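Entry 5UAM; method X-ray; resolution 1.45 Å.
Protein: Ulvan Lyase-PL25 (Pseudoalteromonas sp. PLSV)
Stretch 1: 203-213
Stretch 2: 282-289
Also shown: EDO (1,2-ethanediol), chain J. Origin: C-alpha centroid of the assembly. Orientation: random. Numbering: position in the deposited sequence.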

ATOM      1  N   PRO A 203       4.812  -7.229 -18.818  1.00 15.55           N
ATOM      2  CA  PRO A 203       5.179  -7.497 -17.425  1.00 15.55           C
ATOM      3  C   PRO A 203       6.435  -8.342 -17.295  1.00 14.17           C
ATOM      4  O   PRO A 203       6.678  -9.283 -18.063  1.00 17.08           O
ATOM      5  CB  PRO A 203       3.954  -8.234 -16.878  1.00 15.16           C
ATOM      6  CG  PRO A 203       2.815  -7.748 -17.720  1.00 17.37           C
ATOM      7  CD  PRO A 203       3.401  -7.570 -19.084  1.00 16.27           C
ATOM      8  N   VAL A 204       7.202  -8.009 -16.260  1.00 15.65           N
ATOM      9  CA  VAL A 204       8.386  -8.754 -15.842  1.00 15.13           C
ATOM     10  C   VAL A 204       8.083  -9.354 -14.472  1.00 14.71           C
ATOM     11  O   VAL A 204       7.794  -8.618 -13.508  1.00 14.55           O
ATOM     12  CB  VAL A 204       9.599  -7.817 -15.741  1.00 15.80           C
ATOM     13  CG1 VAL A 204      10.820  -8.563 -15.215  1.00 18.78           C
ATOM     14  CG2 VAL A 204       9.909  -7.189 -17.078  1.00 17.26           C
ATOM     15  N   SER A 205       8.133 -10.692 -14.384  1.00 14.99           N
ATOM     16  CA  SER A 205       7.847 -11.388 -13.131  1.00 14.87           C
ATOM     17  C   SER A 205       9.042 -11.318 -12.190  1.00 15.03           C
ATOM     18  O   SER A 205      10.153 -11.693 -12.569  1.00 17.22           O
ATOM     19  CB  SER A 205       7.528 -12.864 -13.364  1.00 18.21           C
ATOM     20  OG  SER A 205       6.305 -13.030 -14.046  1.00 18.98           O
ATOM     21  N   PHE A 206       8.806 -10.890 -10.943  1.00 15.53           N
ATOM     22  CA  PHE A 206       9.863 -10.884  -9.935  1.00 14.97           C
ATOM     23  C   PHE A 206       9.612 -11.813  -8.751  1.00 15.21           C
ATOM     24  O   PHE A 206      10.576 -12.176  -8.057  1.00 16.45           O
ATOM     25  CB  PHE A 206      10.224  -9.457  -9.466  1.00 15.84           C
ATOM     26  CG  PHE A 206       9.144  -8.768  -8.677  1.00 14.00           C
ATOM     27  CD1 PHE A 206       8.174  -7.992  -9.303  1.00 14.16           C
ATOM     28  CD2 PHE A 206       9.102  -8.888  -7.300  1.00 15.01           C
ATOM     29  CE1 PHE A 206       7.193  -7.368  -8.572  1.00 15.70           C
ATOM     30  CE2 PHE A 206       8.129  -8.265  -6.563  1.00 14.70           C
ATOM     31  CZ  PHE A 206       7.163  -7.503  -7.201  1.00 14.91           C
ATOM     32  N   LEU A 207       8.384 -12.275  -8.543  1.00 14.02           N
ATOM     33  CA  LEU A 207       8.095 -13.322  -7.567  1.00 13.77           C
ATOM     34  C   LEU A 207       7.245 -14.380  -8.248  1.00 14.35           C
ATOM     35  O   LEU A 207       6.254 -14.054  -8.905  1.00 15.81           O
ATOM     36  CB  LEU A 207       7.355 -12.810  -6.333  1.00 13.96           C
ATOM     37  CG  LEU A 207       8.245 -12.037  -5.353  1.00 14.75           C
ATOM     38  CD1 LEU A 207       7.384 -11.228  -4.377  1.00 15.40           C
ATOM     39  CD2 LEU A 207       9.156 -12.982  -4.592  1.00 16.27           C
ATOM     40  N   LYS A 208       7.651 -15.633  -8.100  1.00 15.47           N
ATOM     41  CA  LYS A 208       7.041 -16.767  -8.788  1.00 16.30           C
ATOM     42  C   LYS A 208       5.959 -17.438  -7.952  1.00 16.61           C
ATOM     43  O   LYS A 208       6.208 -17.845  -6.813  1.00 17.45           O
ATOM     44  CB  LYS A 208       8.134 -17.805  -9.033  1.00 18.16           C
ATOM     45  CG  LYS A 208       7.669 -19.094  -9.695  1.00 19.65           C
ATOM     46  CD  LYS A 208       7.291 -18.840 -11.144  1.00 19.65           C
ATOM     47  CE  LYS A 208       7.179 -20.148 -11.874  1.00 22.56           C
ATOM     48  NZ  LYS A 208       6.844 -19.937 -13.314  1.00 23.03           N
ATOM     49  N   HIS A 209       4.791 -17.643  -8.552  1.00 16.10           N
ATOM     50  CA  HIS A 209       3.811 -18.582  -8.025  1.00 17.41           C
ATOM     51  C   HIS A 209       3.980 -19.925  -8.722  1.00 18.01           C
ATOM     52  O   HIS A 209       4.333 -19.997  -9.902  1.00 18.18           O
ATOM     53  CB  HIS A 209       2.373 -18.076  -8.227  1.00 19.42           C
ATOM     54  CG  HIS A 209       1.756 -18.495  -9.526  1.00 17.70           C
ATOM     55  ND1 HIS A 209       1.997 -17.843 -10.720  1.00 17.76           N
ATOM     56  CD2 HIS A 209       0.917 -19.517  -9.824  1.00 19.14           C
ATOM     57  CE1 HIS A 209       1.331 -18.440 -11.689  1.00 17.98           C
ATOM     58  NE2 HIS A 209       0.664 -19.458 -11.173  1.00 22.71           N
ATOM     59  N   LYS A 210       3.721 -21.004  -7.987  1.00 19.03           N
ATOM     60  CA  LYS A 210       3.878 -22.359  -8.506  1.00 21.21           C
ATOM     61  C   LYS A 210       3.385 -23.346  -7.459  1.00 20.92           C
ATOM     62  O   LYS A 210       3.237 -22.994  -6.286  1.00 20.79           O
ATOM     63  CB  LYS A 210       5.336 -22.692  -8.862  1.00 23.32           C
ATOM     64  CG  LYS A 210       6.333 -22.489  -7.693  1.00 20.70           C
ATOM     65  CD  LYS A 210       7.718 -22.993  -8.091  1.00 21.16           C
ATOM     66  CE  LYS A 210       8.788 -22.635  -7.075  1.00 21.10           C
ATOM     67  NZ  LYS A 210       8.545 -23.278  -5.759  1.00 22.12           N
ATOM     68  N   ARG A 211       3.121 -24.574  -7.899  1.00 22.72           N
ATOM     69  CA  ARG A 211       2.716 -25.618  -6.969  1.00 25.68           C
ATOM     70  C   ARG A 211       3.882 -25.971  -6.065  1.00 25.18           C
ATOM     71  O   ARG A 211       5.026 -26.086  -6.515  1.00 28.41           O
ATOM     72  CB  ARG A 211       2.315 -26.898  -7.706  1.00 31.10           C
ATOM     73  CG  ARG A 211       1.184 -26.777  -8.716  1.00 42.56           C
ATOM     74  CD  ARG A 211      -0.198 -26.686  -8.082  1.00 46.85           C
ATOM     75  NE  ARG A 211      -0.389 -27.580  -6.941  1.00 45.26           N
ATOM     76  CZ  ARG A 211      -1.493 -27.613  -6.199  1.00 47.22           C
ATOM     77  NH1 ARG A 211      -2.523 -26.820  -6.481  1.00 33.81           N
ATOM     78  NH2 ARG A 211      -1.568 -28.445  -5.170  1.00 42.32           N
ATOM     79  N   ARG A 212       3.578 -26.187  -4.794  1.00 26.92           N
ATOM     80  CA  ARG A 212       4.528 -26.827  -3.905  1.00 26.30           C
ATOM     81  C   ARG A 212       4.582 -28.325  -4.155  1.00 30.50           C
ATOM     82  O   ARG A 212       3.590 -28.959  -4.537  1.00 31.61           O
ATOM     83  CB  ARG A 212       4.134 -26.569  -2.460  1.00 26.09           C
ATOM     84  CG  ARG A 212       4.251 -25.119  -2.150  1.00 25.57           C
ATOM     85  CD  ARG A 212       4.006 -24.837  -0.742  1.00 25.10           C
ATOM     86  NE  ARG A 212       4.957 -25.490   0.150  1.00 26.64           N
ATOM     87  CZ  ARG A 212       5.431 -24.934   1.255  1.00 27.73           C
ATOM     88  NH1 ARG A 212       5.070 -23.706   1.591  1.00 24.14           N
ATOM     89  NH2 ARG A 212       6.264 -25.615   2.038  1.00 33.20           N
ATOM     90  N   THR A 213       5.762 -28.898  -3.929  1.00 28.05           N
ATOM     91  CA  THR A 213       5.944 -30.334  -4.096  1.00 30.52           C
ATOM     92  C   THR A 213       5.805 -31.112  -2.794  1.00 31.82           C
ATOM     93  O   THR A 213       5.821 -32.344  -2.829  1.00 34.05           O
ATOM     94  CB  THR A 213       7.317 -30.631  -4.712  1.00 35.65           C
ATOM     95  OG1 THR A 213       8.344 -30.109  -3.854  1.00 35.51           O
ATOM     96  CG2 THR A 213       7.432 -29.974  -6.090  1.00 33.13           C
ATOM     97  N   VAL A 282      18.327 -14.490  -9.552  1.00 24.14           N
ATOM     98  CA  VAL A 282      17.687 -14.791 -10.826  1.00 24.34           C
ATOM     99  C   VAL A 282      16.184 -14.583 -10.686  1.00 21.84           C
ATOM    100  O   VAL A 282      15.578 -15.016  -9.701  1.00 25.70           O
ATOM    101  CB  VAL A 282      17.994 -16.235 -11.254  1.00 26.45           C
ATOM    102  CG1 VAL A 282      17.310 -16.556 -12.572  1.00 33.10           C
ATOM    103  CG2 VAL A 282      19.497 -16.448 -11.364  1.00 28.06           C
ATOM    104  N   LEU A 283      15.576 -13.918 -11.674  1.00 22.33           N
ATOM    105  CA  LEU A 283      14.138 -13.702 -11.623  1.00 20.63           C
ATOM    106  C   LEU A 283      13.410 -14.757 -12.439  1.00 20.72           C
ATOM    107  O   LEU A 283      13.932 -15.250 -13.441  1.00 22.66           O
ATOM    108  CB  LEU A 283      13.751 -12.348 -12.224  1.00 22.01           C
ATOM    109  CG  LEU A 283      14.148 -11.067 -11.519  1.00 28.31           C
ATOM    110  CD1 LEU A 283      13.265  -9.935 -12.008  1.00 32.46           C
ATOM    111  CD2 LEU A 283      14.018 -11.200 -10.039  1.00 24.79           C
ATOM    112  N   PRO A 284      12.180 -15.094 -12.045  1.00 20.23           N
ATOM    113  CA  PRO A 284      11.491 -14.626 -10.847  1.00 19.02           C
ATOM    114  C   PRO A 284      11.988 -15.363  -9.620  1.00 18.93           C
ATOM    115  O   PRO A 284      12.395 -16.539  -9.733  1.00 20.40           O
ATOM    116  CB  PRO A 284      10.025 -14.980 -11.135  1.00 19.01           C
ATOM    117  CG  PRO A 284      10.110 -16.167 -11.985  1.00 22.17           C
ATOM    118  CD  PRO A 284      11.321 -15.967 -12.866  1.00 22.21           C
ATOM    119  N   VAL A 285      11.988 -14.680  -8.477  1.00 17.98           N
ATOM    120  CA  VAL A 285      12.426 -15.286  -7.232  1.00 17.82           C
ATOM    121  C   VAL A 285      11.394 -16.305  -6.773  1.00 18.05           C
ATOM    122  O   VAL A 285      10.191 -16.014  -6.707  1.00 17.91           O
ATOM    123  CB  VAL A 285      12.685 -14.204  -6.179  1.00 16.82           C
ATOM    124  CG1 VAL A 285      12.965 -14.842  -4.810  1.00 18.54           C
ATOM    125  CG2 VAL A 285      13.828 -13.314  -6.622  1.00 20.87           C
ATOM    126  N   THR A 286      11.868 -17.505  -6.451  1.00 18.76           N
ATOM    127  CA  THR A 286      11.032 -18.568  -5.915  1.00 19.10           C
ATOM    128  C   THR A 286      11.109 -18.590  -4.394  1.00 18.60           C
ATOM    129  O   THR A 286      12.029 -18.047  -3.784  1.00 18.74           O
ATOM    130  CB  THR A 286      11.529 -19.914  -6.415  1.00 21.20           C
ATOM    131  OG1 THR A 286      12.874 -20.081  -5.954  1.00 21.86           O
ATOM    132  CG2 THR A 286      11.488 -19.989  -7.936  1.00 21.14           C
ATOM    133  N   ARG A 287      10.162 -19.300  -3.790  1.00 18.76           N
ATOM    134  CA  ARG A 287      10.183 -19.475  -2.343  1.00 19.39           C
ATOM    135  C   ARG A 287      11.507 -20.077  -1.883  1.00 19.43           C
ATOM    136  O   ARG A 287      12.071 -19.654  -0.869  1.00 19.19           O
ATOM    137  CB  ARG A 287       9.010 -20.352  -1.904  1.00 20.46           C
ATOM    138  CG  ARG A 287       8.879 -20.474  -0.371  1.00 23.86           C
ATOM    139  CD  ARG A 287       7.957 -21.605   0.016  1.00 25.84           C
ATOM    140  NE  ARG A 287       8.680 -22.859   0.179  1.00 37.72           N
ATOM    141  CZ  ARG A 287       8.679 -23.878  -0.682  1.00 38.81           C
ATOM    142  NH1 ARG A 287       7.988 -23.845  -1.827  1.00 38.18           N
ATOM    143  NH2 ARG A 287       9.387 -24.957  -0.390  1.00 37.03           N
ATOM    144  N   GLU A 288      12.035 -21.048  -2.626  1.00 20.27           N
ATOM    145  CA  GLU A 288      13.262 -21.713  -2.200  1.00 21.73           C
ATOM    146  C   GLU A 288      14.436 -20.745  -2.210  1.00 24.88           C
ATOM    147  O   GLU A 288      15.262 -20.746  -1.291  1.00 23.80           O
ATOM    148  CB  GLU A 288      13.526 -22.916  -3.108  1.00 22.46           C
ATOM    149  CG  GLU A 288      12.519 -24.051  -2.915  1.00 24.19           C
ATOM    150  CD  GLU A 288      11.293 -23.981  -3.825  1.00 26.62           C
ATOM    151  OE1 GLU A 288      10.982 -22.913  -4.379  1.00 23.31           O
ATOM    152  OE2 GLU A 288      10.657 -25.046  -4.016  1.00 32.07           O
ATOM    153  N   VAL A 289      14.536 -19.917  -3.244  1.00 20.28           N
ATOM    154  CA  VAL A 289      15.598 -18.925  -3.275  1.00 19.93           C
ATOM    155  C   VAL A 289      15.375 -17.870  -2.210  1.00 20.97           C
ATOM    156  O   VAL A 289      16.331 -17.404  -1.578  1.00 21.35           O
ATOM    157  CB  VAL A 289      15.701 -18.308  -4.676  1.00 21.21           C
ATOM    158  CG1 VAL A 289      16.589 -17.038  -4.650  1.00 23.03           C
ATOM    159  CG2 VAL A 289      16.224 -19.361  -5.648  1.00 22.32           C
TER
HETATM  160  C1  EDO J 508       3.814 -18.192 -14.363  1.00 28.70           C
HETATM  161  O1  EDO J 508       4.376 -18.584 -13.100  1.00 26.09           O
HETATM  162  C2  EDO J 508       3.474 -19.433 -15.180  1.00 28.93           C
HETATM  163  O2  EDO J 508       2.544 -20.237 -14.444  1.00 26.49           O
HETATM  164  O   HOH W   1       7.901 -19.713  -5.544  1.00 17.82           O
HETATM  165  O   HOH W   2       7.899 -26.760  -3.294  1.00 28.85           O

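At the apolar centre of the contact L207 and V285, both buried, meet through L207 CD2 and V285 CB at 4.1 Å; the CA-to-CB bond of L207 points away, but its m,t rotamer brings the end of the side chain back. The contact between stretches 203-213 and 282-289 buries 580 Å², counting both sides. F206 likewise points away overall, yet its CB lies 4.0 Å from L283 CD1, which also reaches V204 CG1 at 4.3 Å. P284, preceded by a cis peptide bond, has its CA-to-CB bond toward the other stretch: its CG packs 3.9 Å from K208 CB, and its CB sits 3.6 Å from S205 O.

Backbone bonds fix the register. V285 N donates to F206 O (2.9 Å) and K208 N to V285 O (2.9 Å), so V285 uses both its amide and its carbonyl in a single bridge; L207 CA adds a CA-H...O contact to V285 O at 3.5 Å. Just beyond the bridge, water 1 links the backbones, donating to K208 O (2.8 Å) and accepting from R287 N (2.9 Å). T286 caps the helix, its OG1 accepting from V289 N at 3.2 Å, while its CG2 faces K210 CE at 3.9 Å.

At the polar edge, the long side chain of K210 spans the gap to a salt bridge: NZ donates to E288 OE1 at 2.8 Å and weakly to E288 OE2 at 3.3 Å. That carboxylate helps offset a cluster of positive charge, for K210 NZ is 4.0 Å from R287 NH1, and the flat guanidinium groups of R212 and R287 stack with centres 3.9 Å apart and planes at 3°. Water 2 accepts from T213 N (3.1 Å) and R287 NH1 (3.3 Å). Farther out, K208 NZ leads away to donate to O1 of the ethanediol at 2.8 Å.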